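Tannase (Lactobacillus plantarum, PDB 3WA7) hydrolyses the galloyl ester bonds of tannins to release gallic acid, as an esterase of the alpha/beta-hydrolase class. Local coordinates at residues 214-219 and 339-344; 224-229 and 248-253; 37-42 and 186-191; 132-137 and 179-184; 84-89 and 96-101. All blocks are in the same frame, centred on the assembly; numbering follows the deposited sequence.

Contact 1 (214-219 and 339-344); sequences MAYEWQ and LTRMKA
Charge pairing comes first: Arg-341 grips the carboxylate of Glu-217 end-on with both terminal nitrogens. Arg-341 NH2 reaches Glu-217 OE1 at 2.7 Å and Arg-341 NH1 reaches Glu-217 OE2 at 3.1 Å, each bond almost straight. The two planes lie 15° apart, and OE2 is met at its syn lone pair, as in a bidentate salt bridge. Arg-341 NH1 also donates, within the guanidinium plane, to Lys-343 O at 3.0 Å, while NE binds Ile-223 O and Glu-217 OE1 accepts from Ser-258 OG.

The neutral hydrogen bonds gather on Tyr-216. With CG anti to the backbone N (chi1 -151°), its ring extends from helix 209-220 to the loop, where Tyr-216 OH accepts from Lys-343 N at 3.1 Å and, less directly, from Met-342 N at 3.2 Å; it also bonds to Arg-420 O.

Van der Waals contacts fill the remainder. Tyr-216 CE2 lies 3.9 Å from Lys-343 CB, and Arg-341 NH1 sits at the ring edge, near its plane.

A buried ion pair with further polar partners on both members, beside a phenol oxygen with three partners, implies that directional bonds fix this loop on the helix; the extra partners would offset part of the cost of burying charge.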
# COMPACT_ATOMS: atom_id res chain seq x y z
N MSE A 214 5.66 -10.76 13.86
CA MSE A 214 6.53 -10.37 14.96
C MSE A 214 6.28 -8.92 15.36
O MSE A 214 6.26 -8.60 16.55
CB MSE A 214 8.00 -10.54 14.58
CG MSE A 214 8.46 -11.98 14.49
SE MSE A 214 10.36 -12.05 14.12
CE MSE A 214 10.32 -11.46 12.31
N ALA A 215 6.10 -8.05 14.37
CA ALA A 215 5.87 -6.64 14.66
C ALA A 215 4.53 -6.45 15.37
O ALA A 215 4.42 -5.64 16.30
CB ALA A 215 5.89 -5.82 13.37
N TYR A 216 3.52 -7.20 14.94
CA TYR A 216 2.20 -7.07 15.54
C TYR A 216 2.21 -7.44 17.02
O TYR A 216 1.57 -6.77 17.83
CB TYR A 216 1.18 -7.94 14.80
CG TYR A 216 -0.23 -7.38 14.86
CD1 TYR A 216 -0.59 -6.28 14.08
CD2 TYR A 216 -1.19 -7.92 15.72
CE1 TYR A 216 -1.87 -5.72 14.16
CE2 TYR A 216 -2.48 -7.37 15.80
CZ TYR A 216 -2.81 -6.28 15.02
OH TYR A 216 -4.07 -5.73 15.10
N GLU A 217 2.91 -8.51 17.36
CA GLU A 217 2.97 -8.95 18.74
C GLU A 217 3.88 -8.08 19.60
O GLU A 217 3.67 -7.95 20.80
CB GLU A 217 3.38 -10.42 18.81
CG GLU A 217 2.35 -11.33 18.15
CD GLU A 217 0.92 -10.95 18.52
OE1 GLU A 217 0.62 -10.85 19.73
OE2 GLU A 217 0.09 -10.76 17.61
N TRP A 218 4.91 -7.48 18.99
CA TRP A 218 5.76 -6.59 19.75
C TRP A 218 4.85 -5.46 20.23
O TRP A 218 4.94 -4.98 21.36
CB TRP A 218 6.87 -5.99 18.88
CG TRP A 218 7.50 -4.77 19.51
CD1 TRP A 218 8.42 -4.76 20.52
CD2 TRP A 218 7.19 -3.41 19.22
NE1 TRP A 218 8.69 -3.46 20.89
CE2 TRP A 218 7.95 -2.61 20.11
CE3 TRP A 218 6.34 -2.77 18.31
CZ2 TRP A 218 7.88 -1.21 20.11
CZ3 TRP A 218 6.27 -1.38 18.31
CH2 TRP A 218 7.04 -0.62 19.21
N GLN A 219 3.95 -5.04 19.34
CA GLN A 219 3.03 -3.96 19.66
C GLN A 219 1.86 -4.33 20.57
O GLN A 219 1.55 -3.60 21.52
CB GLN A 219 2.47 -3.35 18.37
CG GLN A 219 1.54 -2.17 18.60
CD GLN A 219 1.20 -1.45 17.31
OE1 GLN A 219 2.09 -1.10 16.54
NE2 GLN A 219 -0.09 -1.22 17.08
N LEU A 339 -6.52 1.88 22.20
CA LEU A 339 -6.78 1.77 20.76
C LEU A 339 -7.39 0.41 20.41
O LEU A 339 -8.26 0.32 19.53
CB LEU A 339 -5.47 1.95 20.00
CG LEU A 339 -5.54 1.88 18.47
CD1 LEU A 339 -6.52 2.93 17.95
CD2 LEU A 339 -4.15 2.10 17.90
N THR A 340 -6.93 -0.62 21.11
CA THR A 340 -7.34 -2.02 20.98
C THR A 340 -6.65 -2.82 19.87
O THR A 340 -6.26 -2.28 18.83
CB THR A 340 -8.88 -2.20 20.79
OG1 THR A 340 -9.27 -1.87 19.45
CG2 THR A 340 -9.65 -1.33 21.78
N ARG A 341 -6.51 -4.11 20.13
CA ARG A 341 -5.91 -5.05 19.20
C ARG A 341 -7.00 -5.45 18.21
O ARG A 341 -8.15 -5.67 18.60
CB ARG A 341 -5.42 -6.29 19.96
CG ARG A 341 -5.09 -7.49 19.07
CD ARG A 341 -5.01 -8.77 19.89
NE ARG A 341 -3.74 -8.93 20.60
CZ ARG A 341 -2.63 -9.42 20.05
NH1 ARG A 341 -2.63 -9.81 18.78
NH2 ARG A 341 -1.53 -9.53 20.77
N MSE A 342 -6.65 -5.55 16.94
CA MSE A 342 -7.61 -5.92 15.91
C MSE A 342 -7.53 -7.40 15.54
O MSE A 342 -8.53 -8.11 15.57
CB MSE A 342 -7.37 -5.09 14.65
CG MSE A 342 -8.32 -5.39 13.52
SE MSE A 342 -7.75 -4.56 11.88
CE MSE A 342 -8.63 -5.75 10.64
N LYS A 343 -6.32 -7.85 15.21
CA LYS A 343 -6.09 -9.23 14.79
C LYS A 343 -5.57 -10.16 15.87
O LYS A 343 -4.92 -9.73 16.83
CB LYS A 343 -5.13 -9.23 13.60
CG LYS A 343 -5.64 -8.42 12.41
CD LYS A 343 -4.59 -8.33 11.31
CE LYS A 343 -5.14 -7.59 10.10
NZ LYS A 343 -4.14 -7.50 9.00
N ALA A 344 -5.86 -11.45 15.70
CA ALA A 344 -5.42 -12.48 16.64
C ALA A 344 -3.97 -12.87 16.36
O ALA A 344 -3.24 -12.12 15.71
CB ALA A 344 -6.32 -13.71 16.53

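Contact 2 (224-229 and 248-253); sequences NDWHRY and GQLTVE
The indole of Trp-226 lies flat against the backbone of Gly-248: Gly-248 N lies 3.5 Å above the indole plane, over its centre, and Gly-248 CA stands 3.8 Å from the centroid of the five-membered ring, a CH-pi contact. Chi1 of 50° puts Trp-226 CG in the crowded position between N and the carbonyl carbon; chi2 (-90°) then sets the ring plane, one face of which meets Gly-248. Leu-250 CD2 approaches the indole obliquely, 3.9 Å from Trp-226 CD1. The two strands form an antiparallel beta hairpin (225-232 with 241-249), in which Trp-226 and Gly-248 are a hydrogen-bonded pair, N to O in both directions, and Asp-225 and Gln-249 a non-hydrogen-bonded pair; just beyond the paired strands, Leu-250 N bonds to Asn-224 O at 2.8 Å. On the face opposite the indole, the side chains of Asp-225 and Gln-249 run side by side in the same direction, carboxylate and amide planes 13° apart. Water 1 bridges them, donating to Asp-225 OD1 at 2.8 Å and to Gln-249 OE1 at 3.0 Å. Asp-225 OD2 turns its anti lone pair to His-227 NE2, 2.7 Å away in the imidazole plane. Trp-226 NE1 donates to water 2, which bonds weakly to Gln-249 O.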
# COMPACT_ATOMS: atom_id res chain seq x y z
N ASN A 224 -4.88 -9.12 25.40
CA ASN A 224 -5.45 -10.40 24.98
C ASN A 224 -6.83 -10.45 24.34
O ASN A 224 -7.29 -11.52 23.94
CB ASN A 224 -5.39 -11.38 26.15
CG ASN A 224 -3.98 -11.54 26.68
OD1 ASN A 224 -3.03 -11.66 25.90
ND2 ASN A 224 -3.83 -11.54 27.99
N ASP A 225 -7.52 -9.32 24.25
CA ASP A 225 -8.81 -9.32 23.60
C ASP A 225 -8.65 -8.60 22.27
O ASP A 225 -7.96 -7.59 22.19
CB ASP A 225 -9.88 -8.62 24.45
CG ASP A 225 -9.43 -7.26 24.94
OD1 ASP A 225 -8.45 -7.19 25.71
OD2 ASP A 225 -10.07 -6.26 24.57
N TRP A 226 -9.24 -9.14 21.21
CA TRP A 226 -9.16 -8.51 19.91
C TRP A 226 -10.56 -8.12 19.44
O TRP A 226 -11.55 -8.74 19.84
CB TRP A 226 -8.48 -9.43 18.88
CG TRP A 226 -9.03 -10.82 18.81
CD1 TRP A 226 -8.62 -11.91 19.53
CD2 TRP A 226 -10.08 -11.29 17.95
NE1 TRP A 226 -9.35 -13.02 19.17
CE2 TRP A 226 -10.25 -12.66 18.20
CE3 TRP A 226 -10.90 -10.67 16.99
CZ2 TRP A 226 -11.20 -13.44 17.53
CZ3 TRP A 226 -11.84 -11.44 16.32
CH2 TRP A 226 -11.99 -12.82 16.59
N HIS A 227 -10.63 -7.10 18.60
CA HIS A 227 -11.90 -6.59 18.10
C HIS A 227 -11.77 -6.15 16.65
O HIS A 227 -10.87 -5.40 16.31
CB HIS A 227 -12.34 -5.39 18.95
CG HIS A 227 -12.31 -5.65 20.42
ND1 HIS A 227 -13.38 -6.19 21.10
CD2 HIS A 227 -11.32 -5.50 21.33
CE1 HIS A 227 -13.05 -6.37 22.36
NE2 HIS A 227 -11.81 -5.95 22.53
N ARG A 228 -12.69 -6.62 15.80
CA ARG A 228 -12.66 -6.23 14.40
C ARG A 228 -14.05 -6.38 13.79
O ARG A 228 -15.00 -6.74 14.48
CB ARG A 228 -11.66 -7.10 13.62
CG ARG A 228 -12.04 -8.57 13.54
CD ARG A 228 -10.84 -9.44 13.14
NE ARG A 228 -10.32 -9.12 11.81
CZ ARG A 228 -9.22 -9.66 11.30
NH1 ARG A 228 -8.52 -10.55 12.00
NH2 ARG A 228 -8.81 -9.32 10.08
N TYR A 229 -14.15 -6.09 12.50
CA TYR A 229 -15.42 -6.23 11.79
C TYR A 229 -15.17 -7.16 10.61
O TYR A 229 -14.25 -6.94 9.82
CB TYR A 229 -15.92 -4.87 11.28
CG TYR A 229 -16.43 -3.96 12.38
CD1 TYR A 229 -15.55 -3.20 13.14
CD2 TYR A 229 -17.79 -3.88 12.67
CE1 TYR A 229 -16.01 -2.39 14.18
CE2 TYR A 229 -18.26 -3.07 13.71
CZ TYR A 229 -17.36 -2.33 14.46
OH TYR A 229 -17.82 -1.53 15.49
N GLY A 248 -12.80 -11.62 20.37
CA GLY A 248 -12.39 -12.86 21.00
C GLY A 248 -11.27 -12.65 21.99
O GLY A 248 -10.69 -11.56 22.06
N GLN A 249 -10.98 -13.69 22.75
CA GLN A 249 -9.92 -13.66 23.75
C GLN A 249 -8.84 -14.64 23.32
O GLN A 249 -9.14 -15.76 22.91
CB GLN A 249 -10.46 -14.09 25.12
CG GLN A 249 -11.39 -13.10 25.78
CD GLN A 249 -10.70 -11.81 26.16
OE1 GLN A 249 -9.58 -11.82 26.69
NE2 GLN A 249 -11.36 -10.68 25.91
N LEU A 250 -7.58 -14.21 23.40
CA LEU A 250 -6.47 -15.08 23.03
C LEU A 250 -6.36 -16.22 24.03
O LEU A 250 -6.47 -16.01 25.24
CB LEU A 250 -5.15 -14.30 23.02
CG LEU A 250 -5.02 -13.13 22.04
CD1 LEU A 250 -3.62 -12.54 22.16
CD2 LEU A 250 -5.27 -13.62 20.62
N THR A 251 -6.15 -17.43 23.52
CA THR A 251 -5.99 -18.60 24.37
C THR A 251 -4.60 -18.52 24.98
O THR A 251 -3.79 -17.68 24.58
CB THR A 251 -6.09 -19.90 23.56
OG1 THR A 251 -5.11 -19.88 22.52
CG2 THR A 251 -7.47 -20.04 22.94
N VAL A 252 -4.31 -19.39 25.94
CA VAL A 252 -2.99 -19.39 26.56
C VAL A 252 -1.95 -19.69 25.49
O VAL A 252 -0.87 -19.10 25.47
CB VAL A 252 -2.90 -20.44 27.69
CG1 VAL A 252 -1.48 -20.47 28.26
CG2 VAL A 252 -3.89 -20.11 28.79
N GLU A 253 -2.30 -20.59 24.58
CA GLU A 253 -1.40 -20.97 23.49
C GLU A 253 -1.10 -19.77 22.60
O GLU A 253 0.04 -19.58 22.17
CB GLU A 253 -2.03 -22.09 22.66
CG GLU A 253 -1.08 -22.72 21.65
CD GLU A 253 -1.67 -23.95 20.98
OE1 GLU A 253 -2.15 -24.84 21.70
OE2 GLU A 253 -1.64 -24.02 19.73
O HOH W 1 -8.20 -9.26 27.60
O HOH W 2 -8.56 -15.77 19.65

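Contact 3 (37-42 and 186-191); sequences HPVAAI and TALGAA
His-37 and Leu-188 meet through their backbones: His-37 N donates to Leu-188 O at 2.7 Å, with an N-H...O angle of 155° and the donor tilted 31° from the carbonyl plane. CG of His-37 is anti to its carbonyl carbon (chi1 -47°), and the imidazole comes obliquely against the last turn of helix 182-188, its ND1 3.6 Å from Ala-187 O and 3.9 Å from Gly-189 CA. These are van der Waals distances in an oblique approach. Water 3 adds a bridge, donating to His-37 O at 2.8 Å and to Ala-187 O at 3.2 Å. The side chain of Leu-188 sets off away from the loop, yet CD2 returns to within 3.6 Å of His-37 O; beyond it Val-39 CG1 makes a looser apolar contact.

In the next shell, Gln-43 OE1 accepts from Val-39 N and Ala-40 N, and Leu-188 rests on Val-134 and Asp-135 of helix 131-145. A backbone hydrogen bond between Gln-36 and Gly-189 adds a second link beside that of His-37. The accepting carbonyls belong to the C-terminal turn of a helix, where an N-H donor would be electrostatically welcome.

Gly-189, with positive phi, is the C-prime residue of that turn: its N binds Thr-186 O and Ala-190 N binds Leu-185 O. This is a Schellman motif ending the helix, with the loop between strands 22-33 and 44-50 docked against it.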
# COMPACT_ATOMS: atom_id res chain seq x y z
N HIS A 37 -0.90 -11.20 -24.15
CA HIS A 37 -1.51 -12.47 -23.78
C HIS A 37 -2.08 -12.46 -22.36
O HIS A 37 -1.54 -13.11 -21.46
CB HIS A 37 -0.48 -13.59 -23.93
CG HIS A 37 0.29 -13.53 -25.22
ND1 HIS A 37 1.63 -13.25 -25.27
CD2 HIS A 37 -0.12 -13.69 -26.50
CE1 HIS A 37 2.02 -13.23 -26.54
NE2 HIS A 37 0.98 -13.49 -27.30
N PRO A 38 -3.18 -11.73 -22.15
CA PRO A 38 -3.81 -11.66 -20.83
C PRO A 38 -4.44 -12.99 -20.43
O PRO A 38 -4.87 -13.76 -21.29
CB PRO A 38 -4.86 -10.56 -21.01
CG PRO A 38 -5.26 -10.73 -22.45
CD PRO A 38 -3.92 -10.92 -23.13
N VAL A 39 -4.49 -13.26 -19.13
CA VAL A 39 -5.07 -14.50 -18.63
C VAL A 39 -6.35 -14.24 -17.85
O VAL A 39 -7.05 -15.18 -17.46
CB VAL A 39 -4.07 -15.25 -17.72
CG1 VAL A 39 -2.86 -15.69 -18.52
CG2 VAL A 39 -3.64 -14.35 -16.56
N ALA A 40 -6.66 -12.97 -17.63
CA ALA A 40 -7.86 -12.59 -16.90
C ALA A 40 -8.45 -11.30 -17.46
O ALA A 40 -7.72 -10.41 -17.88
CB ALA A 40 -7.53 -12.42 -15.42
N ALA A 41 -9.77 -11.20 -17.45
CA ALA A 41 -10.47 -10.04 -17.98
C ALA A 41 -10.12 -8.74 -17.27
O ALA A 41 -10.18 -7.66 -17.87
CB ALA A 41 -11.98 -10.27 -17.92
N ILE A 42 -9.75 -8.83 -16.00
CA ILE A 42 -9.42 -7.64 -15.22
C ILE A 42 -8.17 -6.92 -15.71
O ILE A 42 -7.94 -5.76 -15.37
CB ILE A 42 -9.24 -8.01 -13.72
CG1 ILE A 42 -9.30 -6.74 -12.86
CG2 ILE A 42 -7.92 -8.74 -13.52
CD1 ILE A 42 -9.34 -7.02 -11.37
N THR A 186 7.33 -11.58 -19.78
CA THR A 186 7.57 -12.10 -21.12
C THR A 186 6.41 -13.01 -21.52
O THR A 186 5.92 -12.94 -22.64
CB THR A 186 8.88 -12.90 -21.18
OG1 THR A 186 9.99 -12.01 -20.97
CG2 THR A 186 9.03 -13.58 -22.54
N ALA A 187 5.98 -13.85 -20.59
CA ALA A 187 4.88 -14.78 -20.84
C ALA A 187 3.59 -14.04 -21.19
O ALA A 187 2.85 -14.45 -22.08
CB ALA A 187 4.65 -15.67 -19.62
N LEU A 188 3.34 -12.94 -20.49
CA LEU A 188 2.14 -12.14 -20.73
C LEU A 188 2.24 -11.32 -22.00
O LEU A 188 1.22 -10.85 -22.52
CB LEU A 188 1.90 -11.17 -19.56
CG LEU A 188 1.46 -11.73 -18.21
CD1 LEU A 188 1.41 -10.59 -17.20
CD2 LEU A 188 0.10 -12.39 -18.35
N GLY A 189 3.45 -11.13 -22.49
CA GLY A 189 3.64 -10.33 -23.69
C GLY A 189 3.49 -8.86 -23.34
O GLY A 189 2.82 -8.11 -24.06
N ALA A 190 4.09 -8.45 -22.23
CA ALA A 190 4.02 -7.06 -21.81
C ALA A 190 4.84 -6.21 -22.78
O ALA A 190 5.69 -6.74 -23.49
CB ALA A 190 4.56 -6.91 -20.39
N ALA A 191 4.57 -4.91 -22.80
CA ALA A 191 5.28 -4.01 -23.70
C ALA A 191 6.77 -3.98 -23.42
O ALA A 191 7.20 -4.11 -22.27
CB ALA A 191 4.70 -2.60 -23.59
O HOH W 3 0.07 -15.29 -20.80

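Contact 4 (132-137 and 179-184); sequences FIVDMK and AYFEPA
Phe-181 reaches from the 3-10 turn ahead of helix 182-188 to three side chains of helix 131-145. Phe-181 CB is 4.1 Å from Lys-137 CD, where the two side chains cross at about a right angle. Further out, CG, CD1 and CE1 lie under the same lysine: Lys-137 CE is 3.7 Å from Phe-181 CD1 and 3.9 Å from Phe-181 CE1. On the other branch, Phe-181 CD2 has Val-134 CG2 at the ring edge, 4.1 Å away, and Phe-181 CE2 is met obliquely by Ile-133 CG2 at 3.5 Å. Lys-137 CE stands 3.9 Å from the ring centroid, 20° off the normal, a CH-pi contact over one face; Tyr-180 CD2 lies over the opposite face. The ring is thus sandwiched face by face. Lys-137 is bent at chi4 (-67°), and its NZ finds Ser-175 O and a salt bridge to Asp-195. One turn later, Ala-184 CB touches Val-134 CG2 at 3.8 Å. Helix 131-145 links parallel strands 107-111 and 157-160, and the contact packs the turn leading into helix 182-188 against this beta-alpha-beta crossover helix of the alpha/beta-hydrolase fold.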
# COMPACT_ATOMS: atom_id res chain seq x y z
N PHE A 132 -0.07 -9.63 -8.70
CA PHE A 132 -0.41 -8.23 -8.48
C PHE A 132 0.67 -7.25 -8.94
O PHE A 132 0.36 -6.24 -9.59
CB PHE A 132 -0.78 -7.99 -7.01
CG PHE A 132 0.39 -7.96 -6.06
CD1 PHE A 132 0.87 -6.74 -5.58
CD2 PHE A 132 0.99 -9.14 -5.63
CE1 PHE A 132 1.93 -6.70 -4.67
CE2 PHE A 132 2.05 -9.11 -4.72
CZ PHE A 132 2.53 -7.89 -4.24
N ILE A 133 1.92 -7.53 -8.61
CA ILE A 133 3.01 -6.64 -8.98
C ILE A 133 3.42 -6.83 -10.44
O ILE A 133 3.89 -5.89 -11.09
CB ILE A 133 4.23 -6.82 -8.04
CG1 ILE A 133 5.32 -5.81 -8.40
CG2 ILE A 133 4.75 -8.24 -8.11
CD1 ILE A 133 4.91 -4.36 -8.20
N VAL A 134 3.22 -8.03 -10.98
CA VAL A 134 3.54 -8.27 -12.39
C VAL A 134 2.57 -7.41 -13.21
O VAL A 134 2.98 -6.77 -14.19
CB VAL A 134 3.37 -9.76 -12.76
CG1 VAL A 134 3.38 -9.93 -14.28
CG2 VAL A 134 4.51 -10.57 -12.15
N ASP A 135 1.30 -7.38 -12.81
CA ASP A 135 0.31 -6.58 -13.53
C ASP A 135 0.60 -5.08 -13.41
O ASP A 135 0.45 -4.34 -14.37
CB ASP A 135 -1.10 -6.86 -13.03
CG ASP A 135 -1.68 -8.15 -13.60
OD1 ASP A 135 -1.09 -8.70 -14.55
OD2 ASP A 135 -2.73 -8.60 -13.10
N MSE A 136 0.98 -4.64 -12.21
CA MSE A 136 1.29 -3.22 -12.02
C MSE A 136 2.45 -2.83 -12.94
O MSE A 136 2.44 -1.78 -13.57
CB MSE A 136 1.65 -2.94 -10.56
CG MSE A 136 1.75 -1.46 -10.21
SE MSE A 136 0.05 -0.54 -10.34
CE MSE A 136 0.32 0.41 -12.00
N LYS A 137 3.45 -3.71 -13.02
CA LYS A 137 4.61 -3.44 -13.86
C LYS A 137 4.25 -3.47 -15.34
O LYS A 137 4.75 -2.66 -16.12
CB LYS A 137 5.72 -4.46 -13.58
CG LYS A 137 6.48 -4.21 -12.27
CD LYS A 137 7.36 -5.41 -11.89
CE LYS A 137 8.24 -5.08 -10.69
NZ LYS A 137 9.25 -4.04 -11.01
N ALA A 179 15.02 -8.08 -12.65
CA ALA A 179 14.98 -9.23 -13.56
C ALA A 179 14.10 -10.36 -13.06
O ALA A 179 13.67 -11.21 -13.84
CB ALA A 179 16.40 -9.74 -13.81
N TYR A 180 13.81 -10.38 -11.76
CA TYR A 180 12.99 -11.44 -11.19
C TYR A 180 11.63 -11.57 -11.87
O TYR A 180 11.11 -12.68 -12.02
CB TYR A 180 12.75 -11.19 -9.70
CG TYR A 180 11.93 -12.27 -9.04
CD1 TYR A 180 12.52 -13.45 -8.59
CD2 TYR A 180 10.55 -12.14 -8.90
CE1 TYR A 180 11.76 -14.47 -8.02
CE2 TYR A 180 9.78 -13.15 -8.34
CZ TYR A 180 10.39 -14.31 -7.90
OH TYR A 180 9.63 -15.32 -7.36
N PHE A 181 11.07 -10.45 -12.30
CA PHE A 181 9.75 -10.44 -12.92
C PHE A 181 9.74 -10.54 -14.44
O PHE A 181 8.67 -10.59 -15.05
CB PHE A 181 9.00 -9.17 -12.50
CG PHE A 181 9.01 -8.93 -11.01
CD1 PHE A 181 10.07 -8.25 -10.41
CD2 PHE A 181 7.99 -9.42 -10.21
CE1 PHE A 181 10.11 -8.07 -9.03
CE2 PHE A 181 8.02 -9.25 -8.83
CZ PHE A 181 9.08 -8.57 -8.24
N GLU A 182 10.92 -10.58 -15.05
CA GLU A 182 11.00 -10.65 -16.50
C GLU A 182 10.32 -11.88 -17.10
O GLU A 182 9.58 -11.77 -18.08
CB GLU A 182 12.46 -10.57 -16.95
CG GLU A 182 12.63 -9.99 -18.35
CD GLU A 182 12.01 -8.61 -18.49
OE1 GLU A 182 12.30 -7.73 -17.65
OE2 GLU A 182 11.23 -8.40 -19.45
N PRO A 183 10.55 -13.08 -16.53
CA PRO A 183 9.89 -14.26 -17.09
C PRO A 183 8.37 -14.13 -17.16
O PRO A 183 7.75 -14.46 -18.18
CB PRO A 183 10.34 -15.38 -16.15
CG PRO A 183 11.73 -14.95 -15.79
CD PRO A 183 11.54 -13.47 -15.51
N ALA A 184 7.76 -13.64 -16.09
CA ALA A 184 6.31 -13.46 -16.04
C ALA A 184 5.84 -12.43 -17.06
O ALA A 184 4.83 -12.63 -17.74
CB ALA A 184 5.89 -13.05 -14.63

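Contact 5 (84-89 and 96-101); sequences DDPQRV and GTIQQA
In the beta-alpha-beta crossover that leads from strand 69-72 through helix 95-103 to strand 107-111, the loop residue Pro-86 settles on Ile-98 and Gln-99 of the helix. Ile-98 CG2, anti to the backbone N, lies 3.7 Å from Pro-86 CB and 3.8 Å from Pro-86 CD. The other branch of Ile-98 ends in CD1, which touches Asp-84 CB at 3.6 Å. Gln-99 extends beyond CG (chi2 176°), and its NE2 donates to Pro-86 O at 2.7 Å; an angle of 177°, with the acceptor in the amide plane, marks this bond as nearly straight.

Further bonds hold the loop, both within it and to its neighbours. Asp-84 OD1 takes Asp-85 N, and its OD2 binds Asn-94 N, next to the start of the helix. Asp-85 OD2 forms a salt bridge with Arg-30 of strand 22-33. Internally, Asp-85 OD1 accepts from Gln-87 N at 2.8 Å, and Arg-88 N bonds to Asp-85 O: an Asx turn within a type I beta turn, with Pro-86 following the aspartate.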
# COMPACT_ATOMS: atom_id res chain seq x y z
N ASP A 84 -10.04 1.67 -12.25
CA ASP A 84 -10.88 2.73 -11.70
C ASP A 84 -11.38 3.72 -12.76
O ASP A 84 -10.93 3.70 -13.91
CB ASP A 84 -10.11 3.49 -10.61
CG ASP A 84 -11.00 3.88 -9.44
OD1 ASP A 84 -12.24 3.84 -9.57
OD2 ASP A 84 -10.45 4.25 -8.38
N ASP A 85 -12.29 4.60 -12.35
CA ASP A 85 -12.88 5.57 -13.26
C ASP A 85 -13.38 6.74 -12.41
O ASP A 85 -13.89 6.53 -11.32
CB ASP A 85 -14.06 4.90 -13.98
CG ASP A 85 -14.60 5.73 -15.13
OD1 ASP A 85 -15.04 6.87 -14.91
OD2 ASP A 85 -14.58 5.21 -16.27
N PRO A 86 -13.22 7.99 -12.90
CA PRO A 86 -13.69 9.12 -12.09
C PRO A 86 -15.21 9.11 -11.92
O PRO A 86 -15.75 9.82 -11.07
CB PRO A 86 -13.19 10.34 -12.86
CG PRO A 86 -13.16 9.86 -14.28
CD PRO A 86 -12.59 8.46 -14.15
N GLN A 87 -15.90 8.30 -12.72
CA GLN A 87 -17.36 8.20 -12.64
C GLN A 87 -17.80 6.91 -11.95
O GLN A 87 -19.00 6.62 -11.88
CB GLN A 87 -17.97 8.28 -14.05
CG GLN A 87 -17.55 9.51 -14.85
CD GLN A 87 -18.30 9.66 -16.16
OE1 GLN A 87 -18.40 8.71 -16.95
NE2 GLN A 87 -18.82 10.85 -16.42
N ARG A 88 -16.84 6.14 -11.45
CA ARG A 88 -17.15 4.89 -10.76
C ARG A 88 -17.64 5.21 -9.35
O ARG A 88 -17.14 6.14 -8.71
CB ARG A 88 -15.90 4.01 -10.69
CG ARG A 88 -16.08 2.68 -9.94
CD ARG A 88 -14.77 1.89 -9.90
NE ARG A 88 -14.84 0.73 -9.01
CZ ARG A 88 -15.31 -0.46 -9.35
NH1 ARG A 88 -15.76 -0.68 -10.58
NH2 ARG A 88 -15.34 -1.45 -8.46
N VAL A 89 -18.62 4.46 -8.87
CA VAL A 89 -19.15 4.68 -7.52
C VAL A 89 -19.16 3.38 -6.73
O VAL A 89 -19.32 3.39 -5.51
CB VAL A 89 -20.60 5.25 -7.57
CG1 VAL A 89 -20.62 6.57 -8.31
CG2 VAL A 89 -21.54 4.25 -8.23
N GLY A 96 -13.13 9.73 -6.49
CA GLY A 96 -12.99 11.11 -6.05
C GLY A 96 -11.58 11.62 -6.23
O GLY A 96 -11.36 12.77 -6.60
N THR A 97 -10.61 10.75 -5.96
CA THR A 97 -9.21 11.13 -6.11
C THR A 97 -8.89 11.39 -7.58
O THR A 97 -8.18 12.34 -7.90
CB THR A 97 -8.29 10.03 -5.57
OG1 THR A 97 -8.54 9.86 -4.17
CG2 THR A 97 -6.83 10.39 -5.79
N ILE A 98 -9.43 10.56 -8.47
CA ILE A 98 -9.19 10.75 -9.89
C ILE A 98 -9.81 12.07 -10.34
O ILE A 98 -9.22 12.82 -11.12
CB ILE A 98 -9.77 9.59 -10.73
CG1 ILE A 98 -9.07 8.28 -10.35
CG2 ILE A 98 -9.59 9.87 -12.22
CD1 ILE A 98 -9.59 7.06 -11.10
N GLN A 99 -11.01 12.36 -9.84
CA GLN A 99 -11.68 13.61 -10.18
C GLN A 99 -10.79 14.80 -9.81
O GLN A 99 -10.54 15.68 -10.63
CB GLN A 99 -13.01 13.71 -9.44
CG GLN A 99 -14.08 12.76 -9.95
CD GLN A 99 -15.35 12.83 -9.12
OE1 GLN A 99 -15.55 13.77 -8.35
NE2 GLN A 99 -16.22 11.84 -9.28
N GLN A 100 -10.31 14.80 -8.57
CA GLN A 100 -9.45 15.88 -8.09
C GLN A 100 -8.12 15.93 -8.83
O GLN A 100 -7.56 17.01 -9.04
CB GLN A 100 -9.21 15.72 -6.59
CG GLN A 100 -10.46 15.93 -5.73
CD GLN A 100 -11.08 17.29 -5.93
OE1 GLN A 100 -10.38 18.31 -5.94
NE2 GLN A 100 -12.40 17.33 -6.09
N ALA A 101 -7.61 14.77 -9.21
CA ALA A 101 -6.34 14.69 -9.92
C ALA A 101 -6.45 15.35 -11.30
O ALA A 101 -5.56 16.07 -11.73
CB ALA A 101 -5.91 13.23 -10.07

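Overall arrangement
From the N terminus, contact 3 opens first, in the loop between strands 22-33 and 44-50. Inside the long loop it closes, contact 5 makes a short closure between the loop that follows strand 69-72 and helix 95-103, and contact 4 spans 132 to 184, joining helix 131-145 to the start of helix 182-188. Contact 3 closes afterwards on the end of that helix; contacts 3 and 4 touch through Leu-188 and Val-134. A second system follows: contact 1 opens on helix 209-220, encloses the hairpin of contact 2, and closes after helix 332-339. No contacts cross. Contacts 1 and 2 touch, Arg-341 O lying 2.9 Å from His-227 N; the centres of contacts 1 and 3 are about 38 Å apart.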